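Local coordinates for serine acetyltransferase (Entamoeba histolytica, PDB 3Q1X), which probably catalyses the transfer of an acetyl group to the hydroxyl of L-serine, a step in cysteine biosynthesis, and binds L-serine, at residues D2-S7 with I92-P97; K33-L38 with H159-I164; A112-A117 with R125-F130. All coordinates share one frame; numbering follows the deposited sequence.

Overall arrangement
Three contacts in one chain illustrate how chemistry follows place. Contact 1 lies furthest out, its centre about 19 Å from that of the chain, and is partly buried; it packs helix 2-18 on helix 82-113 largely through Tyr4, Ile5 and Leu93, with a phenol oxygen against Glu94. Contact 2, also partly buried and held by packing, sits where helix 150-162 ends. Contact 3 is the buried one: it centres on a hydrogen bond, and the same carboxylate holds a serine. Contacts 2 and 3 both meet the third subunit and touch each other, with Ile164 CD1 packed 3.6 Å from Gly129 CA. Helix 82-113 serves contacts 1 and 3, whose centres are about 29 Å apart.

Contact 1: residues D2-S7 with I92-P97; sequences DNYIYS and ILEKLP
Leu93 is the residue of 92-97 that faces helix 2-7 most directly, and it meets two side chains. Its CB lies 3.7 Å from Tyr4 CE2, obliquely placed against the ring, and its CD1 follows along the same side, 4.0 Å from Tyr4 CD2. The branch end also turns to CG1 of Ile5: Leu93 CD1 stands 3.8 Å from Ile5 CG1, with CD2 little further off. Tyr4 and Leu93 lie alongside, each side chain pointing to the other's helix. Because the Tyr4 ring swings anti to its own backbone nitrogen (chi1 -162°), it extends far enough to meet the next residue as well. At Glu94 the hydroxyl Tyr4 OH lies 3.3 Å from Glu94 CA and 3.4 Å from Glu94 CB, and the backbone N of Glu94 lies at the ring edge, near its plane. The carboxylate itself leads away from helix 2-7, its plane turned 68° from the ring, and makes a long salt bridge to Lys95. The contact between the segments is thus one of packing, even where an oxygen takes part.

The two short helical segments run almost parallel, 6° apart, with axes 10.1 Å from each other. Helix 59-79 lies against Ile5, Leu93 and Leu96 through Thr66, Leu65 and Val69; Leu96 is shared with Ile138 of helix 128-144, on which Ile92 also packs.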
loop_
_atom_site.group_PDB
_atom_site.type_symbol
_atom_site.label_atom_id
_atom_site.label_comp_id
_atom_site.label_asym_id
_atom_site.label_seq_id
_atom_site.Cartn_x
_atom_site.Cartn_y
_atom_site.Cartn_z
ATOM N N ASP A 2 -18.001 -22.329 -23.158
ATOM C CA ASP A 2 -16.700 -22.882 -23.553
ATOM C C ASP A 2 -16.370 -22.660 -25.035
ATOM O O ASP A 2 -15.205 -22.465 -25.393
ATOM C CB ASP A 2 -16.594 -24.367 -23.197
ATOM C CG ASP A 2 -16.593 -24.610 -21.692
ATOM O OD1 ASP A 2 -15.623 -24.208 -21.002
ATOM O OD2 ASP A 2 -17.562 -25.220 -21.201
ATOM N N ASN A 3 -17.396 -22.678 -25.886
ATOM C CA ASN A 3 -17.202 -22.439 -27.317
ATOM C C ASN A 3 -16.869 -20.979 -27.608
ATOM O O ASN A 3 -16.049 -20.694 -28.483
ATOM C CB ASN A 3 -18.411 -22.919 -28.127
ATOM C CG ASN A 3 -18.612 -24.431 -28.042
ATOM O OD1 ASN A 3 -17.672 -25.179 -27.786
ATOM N ND2 ASN A 3 -19.845 -24.882 -28.261
ATOM N N TYR A 4 -17.489 -20.068 -26.853
ATOM C CA TYR A 4 -17.173 -18.639 -26.936
ATOM C C TYR A 4 -15.759 -18.370 -26.415
ATOM O O TYR A 4 -15.037 -17.562 -26.986
ATOM C CB TYR A 4 -18.217 -17.793 -26.181
ATOM C CG TYR A 4 -18.223 -16.318 -26.554
ATOM C CD1 TYR A 4 -18.425 -15.911 -27.875
ATOM C CD2 TYR A 4 -18.039 -15.327 -25.583
ATOM C CE1 TYR A 4 -18.432 -14.562 -28.225
ATOM C CE2 TYR A 4 -18.054 -13.956 -25.932
ATOM C CZ TYR A 4 -18.243 -13.593 -27.255
ATOM O OH TYR A 4 -18.264 -12.268 -27.627
ATOM N N ILE A 5 -15.367 -19.068 -25.351
ATOM C CA ILE A 5 -14.003 -18.985 -24.808
ATOM C C ILE A 5 -12.992 -19.407 -25.862
ATOM O O ILE A 5 -12.022 -18.688 -26.106
ATOM C CB ILE A 5 -13.814 -19.841 -23.521
ATOM C CG1 ILE A 5 -14.525 -19.184 -22.337
ATOM C CG2 ILE A 5 -12.327 -20.034 -23.198
ATOM C CD1 ILE A 5 -14.713 -20.088 -21.128
ATOM N N TYR A 6 -13.237 -20.550 -26.507
ATOM C CA TYR A 6 -12.354 -21.004 -27.579
ATOM C C TYR A 6 -12.165 -19.934 -28.667
ATOM O O TYR A 6 -11.040 -19.712 -29.132
ATOM C CB TYR A 6 -12.821 -22.316 -28.237
ATOM C CG TYR A 6 -12.094 -22.464 -29.551
ATOM C CD1 TYR A 6 -10.803 -22.997 -29.602
ATOM C CD2 TYR A 6 -12.638 -21.960 -30.729
ATOM C CE1 TYR A 6 -10.107 -23.071 -30.802
ATOM C CE2 TYR A 6 -11.938 -22.021 -31.938
ATOM C CZ TYR A 6 -10.680 -22.583 -31.964
ATOM O OH TYR A 6 -9.998 -22.645 -33.157
ATOM N N SER A 7 -13.263 -19.293 -29.077
ATOM C CA SER A 7 -13.221 -18.292 -30.151
ATOM C C SER A 7 -12.459 -17.048 -29.728
ATOM O O SER A 7 -11.698 -16.484 -30.514
ATOM C CB SER A 7 -14.626 -17.907 -30.622
ATOM O OG SER A 7 -15.257 -16.988 -29.733
ATOM N N ILE A 92 -17.527 -9.663 -20.547
ATOM C CA ILE A 92 -16.069 -9.591 -20.393
ATOM C C ILE A 92 -15.366 -10.269 -21.579
ATOM O O ILE A 92 -14.526 -9.660 -22.255
ATOM C CB ILE A 92 -15.576 -10.240 -19.069
ATOM C CG1 ILE A 92 -16.053 -9.444 -17.858
ATOM C CG2 ILE A 92 -14.057 -10.304 -19.038
ATOM C CD1 ILE A 92 -16.023 -10.223 -16.552
ATOM N N LEU A 93 -15.722 -11.530 -21.826
ATOM C CA LEU A 93 -15.148 -12.280 -22.941
ATOM C C LEU A 93 -15.231 -11.500 -24.256
ATOM O O LEU A 93 -14.218 -11.352 -24.957
ATOM C CB LEU A 93 -15.800 -13.667 -23.060
ATOM C CG LEU A 93 -15.327 -14.727 -22.056
ATOM C CD1 LEU A 93 -16.314 -15.882 -21.987
ATOM C CD2 LEU A 93 -13.916 -15.228 -22.382
ATOM N N GLU A 94 -16.421 -10.979 -24.558
ATOM C CA GLU A 94 -16.654 -10.128 -25.731
ATOM C C GLU A 94 -15.636 -8.996 -25.879
ATOM O O GLU A 94 -15.123 -8.765 -26.975
ATOM C CB GLU A 94 -18.061 -9.539 -25.678
ATOM C CG GLU A 94 -18.482 -8.825 -26.955
ATOM C CD GLU A 94 -19.778 -8.041 -26.801
ATOM O OE1 GLU A 94 -20.523 -8.265 -25.816
ATOM O OE2 GLU A 94 -20.058 -7.193 -27.673
ATOM N N LYS A 95 -15.345 -8.316 -24.768
ATOM C CA LYS A 95 -14.466 -7.145 -24.764
ATOM C C LYS A 95 -12.969 -7.448 -24.680
ATOM O O LYS A 95 -12.160 -6.537 -24.814
ATOM C CB LYS A 95 -14.841 -6.210 -23.602
ATOM C CG LYS A 95 -16.179 -5.506 -23.752
ATOM C CD LYS A 95 -16.073 -4.236 -24.590
ATOM C CE LYS A 95 -17.454 -3.674 -24.855
ATOM N NZ LYS A 95 -18.202 -4.488 -25.861
ATOM N N LEU A 96 -12.579 -8.704 -24.452
ATOM C CA LEU A 96 -11.148 -8.989 -24.205
ATOM C C LEU A 96 -10.199 -8.601 -25.350
ATOM O O LEU A 96 -9.101 -8.080 -25.085
ATOM C CB LEU A 96 -10.915 -10.441 -23.746
ATOM C CG LEU A 96 -11.468 -10.753 -22.354
ATOM C CD1 LEU A 96 -11.280 -12.232 -22.028
ATOM C CD2 LEU A 96 -10.814 -9.889 -21.280
ATOM N N PRO A 97 -10.602 -8.833 -26.612
ATOM C CA PRO A 97 -9.731 -8.345 -27.696
ATOM C C PRO A 97 -9.548 -6.821 -27.701
ATOM O O PRO A 97 -8.414 -6.353 -27.859
ATOM C CB PRO A 97 -10.443 -8.824 -28.969
ATOM C CG PRO A 97 -11.190 -10.031 -28.528
ATOM C CD PRO A 97 -11.675 -9.703 -27.135
#

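Contact 2: residues K33-L38 with H159-I164; sequences KVFTEL and HSYTSI
A single tyrosine carries the whole of one side here: Tyr161, in the last turn of helix 150-162, is touched by Val34, Phe35 and Leu38, three residues spread over the loop and first turn that begin helix 36-45. A chi1 of -170° sets its ring opposite the backbone N, outward from its helix and across to the other segment. Val34 meets the far end, the two side chains crossing at about a right angle, with CG1 3.4 Å from Tyr161 OH and 3.7 Å from Tyr161 CZ. Phe35 takes the near end instead: its ring carbon CE2 is 3.8 Å from Tyr161 CB, set against the stem of the tyrosine with the side chains at a slant. Between them, Leu38 brings CD2 to 4.1 Å from Tyr161 CE2, a looser touch, again at about a right angle.

Phe35 holds the N-cap position of helix 36-45, and its ring is steadied from its own segment: Leu38 CB lies 3.6 Å above one face, offset toward the rim, and Glu37 OE1 comes to the edge in plane. Further in, Phe35 and Leu38 both rest on Val135 of helix 128-144.

Helix 150-162 finishes in an ST turn, Thr162 OG1 accepting from the N of Ile164. Ser163 OG bonds its counterparts in the second and third subunits, and Tyr161 O accepts from Ser160 OG of the third. The division is therefore chemical: Tyr161 joins helix 150-162 to the start of helix 36-45 by van der Waals packing, its hydroxyl included, while backbone and hydroxyl groups beside it join the trimer by hydrogen bonds.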
loop_
_atom_site.group_PDB
_atom_site.type_symbol
_atom_site.label_atom_id
_atom_site.label_comp_id
_atom_site.label_asym_id
_atom_site.label_seq_id
_atom_site.Cartn_x
_atom_site.Cartn_y
_atom_site.Cartn_z
ATOM N N LYS A 33 3.584 -15.035 -7.914
ATOM C CA LYS A 33 2.214 -15.364 -7.535
ATOM C C LYS A 33 1.544 -14.126 -6.954
ATOM O O LYS A 33 1.932 -13.636 -5.892
ATOM C CB LYS A 33 2.193 -16.516 -6.531
ATOM N N VAL A 34 0.550 -13.613 -7.674
ATOM C CA VAL A 34 -0.232 -12.464 -7.220
ATOM C C VAL A 34 -1.713 -12.853 -7.179
ATOM O O VAL A 34 -2.070 -13.960 -7.595
ATOM C CB VAL A 34 -0.015 -11.223 -8.125
ATOM C CG1 VAL A 34 1.434 -10.730 -8.026
ATOM C CG2 VAL A 34 -0.396 -11.517 -9.567
ATOM N N PHE A 35 -2.570 -11.958 -6.688
ATOM C CA PHE A 35 -4.008 -12.244 -6.638
ATOM C C PHE A 35 -4.588 -12.736 -7.969
ATOM O O PHE A 35 -4.120 -12.363 -9.054
ATOM C CB PHE A 35 -4.808 -11.072 -6.056
ATOM C CG PHE A 35 -4.792 -9.820 -6.898
ATOM C CD1 PHE A 35 -5.814 -9.567 -7.802
ATOM C CD2 PHE A 35 -3.801 -8.859 -6.722
ATOM C CE1 PHE A 35 -5.825 -8.393 -8.557
ATOM C CE2 PHE A 35 -3.795 -7.682 -7.477
ATOM C CZ PHE A 35 -4.812 -7.449 -8.394
ATOM N N THR A 36 -5.621 -13.567 -7.863
ATOM C CA THR A 36 -6.053 -14.425 -8.968
ATOM C C THR A 36 -6.303 -13.682 -10.277
ATOM O O THR A 36 -5.761 -14.073 -11.312
ATOM C CB THR A 36 -7.283 -15.282 -8.592
ATOM O OG1 THR A 36 -7.033 -15.956 -7.355
ATOM C CG2 THR A 36 -7.569 -16.320 -9.672
ATOM N N GLU A 37 -7.092 -12.606 -10.217
ATOM C CA GLU A 37 -7.502 -11.873 -11.416
ATOM C C GLU A 37 -6.300 -11.332 -12.189
ATOM O O GLU A 37 -6.239 -11.479 -13.402
ATOM C CB GLU A 37 -8.497 -10.755 -11.086
ATOM C CG GLU A 37 -9.816 -11.229 -10.440
ATOM C CD GLU A 37 -9.779 -11.260 -8.916
ATOM O OE1 GLU A 37 -8.689 -11.440 -8.322
ATOM O OE2 GLU A 37 -10.858 -11.102 -8.299
ATOM N N LEU A 38 -5.343 -10.735 -11.474
ATOM C CA LEU A 38 -4.103 -10.255 -12.082
ATOM C C LEU A 38 -3.228 -11.397 -12.600
ATOM O O LEU A 38 -2.740 -11.320 -13.719
ATOM C CB LEU A 38 -3.305 -9.373 -11.112
ATOM C CG LEU A 38 -2.052 -8.662 -11.650
ATOM C CD1 LEU A 38 -2.376 -7.721 -12.824
ATOM C CD2 LEU A 38 -1.358 -7.900 -10.523
ATOM N N HIS A 159 -6.156 -2.292 -5.056
ATOM C CA HIS A 159 -5.935 -1.309 -4.013
ATOM C C HIS A 159 -4.872 -1.773 -2.998
ATOM O O HIS A 159 -3.939 -1.034 -2.683
ATOM C CB HIS A 159 -7.298 -1.035 -3.355
ATOM C CG HIS A 159 -7.384 0.232 -2.561
ATOM N ND1 HIS A 159 -6.480 1.268 -2.669
ATOM C CD2 HIS A 159 -8.319 0.640 -1.672
ATOM C CE1 HIS A 159 -6.838 2.243 -1.852
ATOM N NE2 HIS A 159 -7.951 1.889 -1.237
ATOM N N SER A 160 -4.985 -3.015 -2.525
ATOM C CA SER A 160 -4.031 -3.566 -1.544
ATOM C C SER A 160 -2.641 -3.788 -2.139
ATOM O O SER A 160 -1.620 -3.552 -1.488
ATOM C CB SER A 160 -4.555 -4.887 -0.965
ATOM O OG SER A 160 -5.768 -4.704 -0.250
ATOM N N TYR A 161 -2.620 -4.243 -3.390
ATOM C CA TYR A 161 -1.359 -4.584 -4.062
ATOM C C TYR A 161 -0.509 -3.373 -4.501
ATOM O O TYR A 161 0.723 -3.437 -4.449
ATOM C CB TYR A 161 -1.644 -5.540 -5.235
ATOM C CG TYR A 161 -0.398 -6.134 -5.841
ATOM C CD1 TYR A 161 0.379 -7.046 -5.121
ATOM C CD2 TYR A 161 0.020 -5.775 -7.117
ATOM C CE1 TYR A 161 1.538 -7.592 -5.660
ATOM C CE2 TYR A 161 1.184 -6.318 -7.677
ATOM C CZ TYR A 161 1.926 -7.231 -6.944
ATOM O OH TYR A 161 3.082 -7.757 -7.483
ATOM N N THR A 162 -1.161 -2.285 -4.910
ATOM C CA THR A 162 -0.492 -1.147 -5.562
ATOM C C THR A 162 -0.788 0.190 -4.877
ATOM O O THR A 162 -0.168 1.203 -5.207
ATOM C CB THR A 162 -0.994 -1.002 -7.012
ATOM O OG1 THR A 162 -2.390 -0.695 -6.988
ATOM C CG2 THR A 162 -0.767 -2.292 -7.806
ATOM N N SER A 163 -1.755 0.191 -3.962
ATOM C CA SER A 163 -2.224 1.421 -3.283
ATOM C C SER A 163 -2.852 2.428 -4.250
ATOM O O SER A 163 -2.977 3.616 -3.921
ATOM C CB SER A 163 -1.103 2.086 -2.458
ATOM O OG SER A 163 -0.401 1.145 -1.671
ATOM N N ILE A 164 -3.219 1.941 -5.435
ATOM C CA ILE A 164 -3.971 2.684 -6.447
ATOM C C ILE A 164 -5.451 2.303 -6.317
ATOM O O ILE A 164 -5.793 1.114 -6.290
ATOM C CB ILE A 164 -3.457 2.386 -7.875
ATOM C CG1 ILE A 164 -1.969 2.732 -8.011
ATOM C CG2 ILE A 164 -4.300 3.129 -8.938
ATOM C CD1 ILE A 164 -1.353 2.245 -9.305
#

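Contact 3: residues A112-A117 with R125-F130; sequences AGDPAA and RCYPGF. With SER (serine), chain B.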
loop_
_atom_site.group_PDB
_atom_site.type_symbol
_atom_site.label_atom_id
_atom_site.label_comp_id
_atom_site.label_asym_id
_atom_site.label_seq_id
_atom_site.Cartn_x
_atom_site.Cartn_y
_atom_site.Cartn_z
ATOM N N ALA A 112 6.574 5.973 -23.021
ATOM C CA ALA A 112 6.738 7.336 -23.540
ATOM C C ALA A 112 6.776 8.406 -22.452
ATOM O O ALA A 112 7.377 9.469 -22.652
ATOM C CB ALA A 112 5.665 7.649 -24.560
ATOM N N GLY A 113 6.136 8.128 -21.315
ATOM C CA GLY A 113 6.032 9.088 -20.217
ATOM C C GLY A 113 7.015 8.909 -19.059
ATOM O O GLY A 113 6.988 9.689 -18.093
ATOM N N ASP A 114 7.882 7.898 -19.153
ATOM C CA ASP A 114 8.784 7.544 -18.051
ATOM C C ASP A 114 10.252 7.325 -18.466
ATOM O O ASP A 114 10.607 6.263 -18.991
ATOM C CB ASP A 114 8.281 6.296 -17.319
ATOM C CG ASP A 114 9.090 5.992 -16.056
ATOM O OD1 ASP A 114 9.873 6.866 -15.612
ATOM O OD2 ASP A 114 8.951 4.873 -15.510
ATOM N N PRO A 115 11.125 8.311 -18.186
ATOM C CA PRO A 115 12.540 8.185 -18.531
ATOM C C PRO A 115 13.226 7.016 -17.820
ATOM O O PRO A 115 14.300 6.601 -18.239
ATOM C CB PRO A 115 13.148 9.508 -18.053
ATOM C CG PRO A 115 12.017 10.441 -17.948
ATOM C CD PRO A 115 10.810 9.635 -17.619
ATOM N N ALA A 116 12.603 6.504 -16.755
ATOM C CA ALA A 116 13.158 5.388 -15.990
ATOM C C ALA A 116 12.901 4.018 -16.619
ATOM O O ALA A 116 13.537 3.048 -16.226
ATOM C CB ALA A 116 12.651 5.419 -14.532
ATOM N N ALA A 117 11.985 3.934 -17.589
ATOM C CA ALA A 117 11.619 2.643 -18.183
ATOM C C ALA A 117 12.613 2.219 -19.268
ATOM O O ALA A 117 12.816 2.951 -20.229
ATOM C CB ALA A 117 10.184 2.676 -18.751
ATOM N N ARG A 125 6.060 -6.489 -16.581
ATOM C CA ARG A 125 6.392 -7.373 -15.475
ATOM C C ARG A 125 6.031 -6.806 -14.109
ATOM O O ARG A 125 5.594 -7.547 -13.240
ATOM C CB ARG A 125 7.878 -7.733 -15.507
ATOM C CG ARG A 125 8.256 -8.728 -16.591
ATOM C CD ARG A 125 7.890 -10.142 -16.195
ATOM N NE ARG A 125 8.557 -10.535 -14.959
ATOM C CZ ARG A 125 8.299 -11.646 -14.278
ATOM N NH1 ARG A 125 7.356 -12.490 -14.694
ATOM N NH2 ARG A 125 8.982 -11.904 -13.168
ATOM N N CYS A 126 6.209 -5.501 -13.903
ATOM C CA CYS A 126 6.165 -4.998 -12.524
ATOM C C CYS A 126 5.722 -3.555 -12.298
ATOM O O CYS A 126 5.726 -3.113 -11.161
ATOM C CB CYS A 126 7.530 -5.195 -11.857
ATOM S SG CYS A 126 8.750 -3.976 -12.363
ATOM N N TYR A 127 5.346 -2.818 -13.342
ATOM C CA TYR A 127 4.892 -1.431 -13.109
ATOM C C TYR A 127 3.493 -1.440 -12.481
ATOM O O TYR A 127 2.562 -1.991 -13.067
ATOM C CB TYR A 127 4.900 -0.605 -14.394
ATOM C CG TYR A 127 6.194 0.160 -14.651
ATOM C CD1 TYR A 127 6.151 1.504 -15.028
ATOM C CD2 TYR A 127 7.447 -0.445 -14.502
ATOM C CE1 TYR A 127 7.310 2.220 -15.261
ATOM C CE2 TYR A 127 8.630 0.269 -14.743
ATOM C CZ TYR A 127 8.548 1.608 -15.110
ATOM O OH TYR A 127 9.698 2.334 -15.353
ATOM N N PRO A 128 3.346 -0.832 -11.283
ATOM C CA PRO A 128 2.089 -0.981 -10.541
ATOM C C PRO A 128 0.884 -0.292 -11.201
ATOM O O PRO A 128 -0.231 -0.826 -11.166
ATOM C CB PRO A 128 2.402 -0.364 -9.165
ATOM C CG PRO A 128 3.529 0.586 -9.426
ATOM C CD PRO A 128 4.325 -0.002 -10.557
ATOM N N GLY A 129 1.104 0.891 -11.781
ATOM C CA GLY A 129 0.070 1.551 -12.586
ATOM C C GLY A 129 -0.468 0.628 -13.671
ATOM O O GLY A 129 -1.673 0.610 -13.929
ATOM N N PHE A 130 0.419 -0.158 -14.284
ATOM C CA PHE A 130 0.003 -1.075 -15.351
ATOM C C PHE A 130 -0.739 -2.315 -14.832
ATOM O O PHE A 130 -1.728 -2.734 -15.427
ATOM C CB PHE A 130 1.160 -1.450 -16.273
ATOM C CG PHE A 130 0.710 -2.200 -17.492
ATOM C CD1 PHE A 130 -0.060 -1.566 -18.466
ATOM C CD2 PHE A 130 1.004 -3.551 -17.640
ATOM C CE1 PHE A 130 -0.511 -2.262 -19.584
ATOM C CE2 PHE A 130 0.569 -4.255 -18.765
ATOM C CZ PHE A 130 -0.194 -3.615 -19.729
HETATM N N SER B . 9.303 8.100 -13.213
HETATM C CA SER B . 9.660 9.513 -13.546
HETATM C C SER B . 11.164 9.657 -13.729
HETATM O O SER B . 11.919 8.708 -13.527
HETATM C CB SER B . 9.166 10.462 -12.450
HETATM O OG SER B . 9.846 10.226 -11.224
HETATM O OXT SER B . 11.650 10.724 -14.082
#
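Asp114 and Tyr127 point their side chains at each other, and the phenol closes the gap with a hydrogen bond from Tyr127 OH to Asp114 OD2 of 2.7 Å. The carboxylate oxygen sits at the edge of the ring, in its plane, yet the two flat groups are turned 51° apart. The hydroxyl reaches OD2 on the anti side, 32° out of the carboxylate plane. With chi1 at -173°, Asp114 stretches away from its own N and carries the carboxylate out between the tyrosine and the bound ligand.

The other oxygen faces different partners. Asp114 OD1 accepts the amino group of the bound serine at 2.8 Å, and it also takes the backbone N of Ala116 at 3.0 Å, which approaches from above the carboxylate plane and closes an Asx turn. That turn overlaps a type I beta turn from Asp114 to Ala117. With a tyrosine on one oxygen and a main-chain N-H on the other, the carboxylate is fixed in rotation as it meets the ligand amino group. The arrangement is consistent with second-shell positioning, Tyr127 setting the orientation of Asp114; Tyr127 OH also has a weak hydrogen bond to Arg152 of the third subunit. Ala117 CB packs obliquely on the phenol end, 3.4 Å from Tyr127 OH, and Ala116 CB approaches the ligand carboxylate, 3.5 Å from serine O.

The site is completed by Asp179 and by Arg222 of the third subunit, so the pocket lies between chains; Ala206, His208 and His223 also belong to the serine pocket. Segment 112-117 runs from helix 82-113 into the turn at Asp114-Ala117, while Tyr127 is the N-cap of helix 128-144, following helix 120-126; Ala117 also touches Tyr111 and Ile123 of these neighbouring helices.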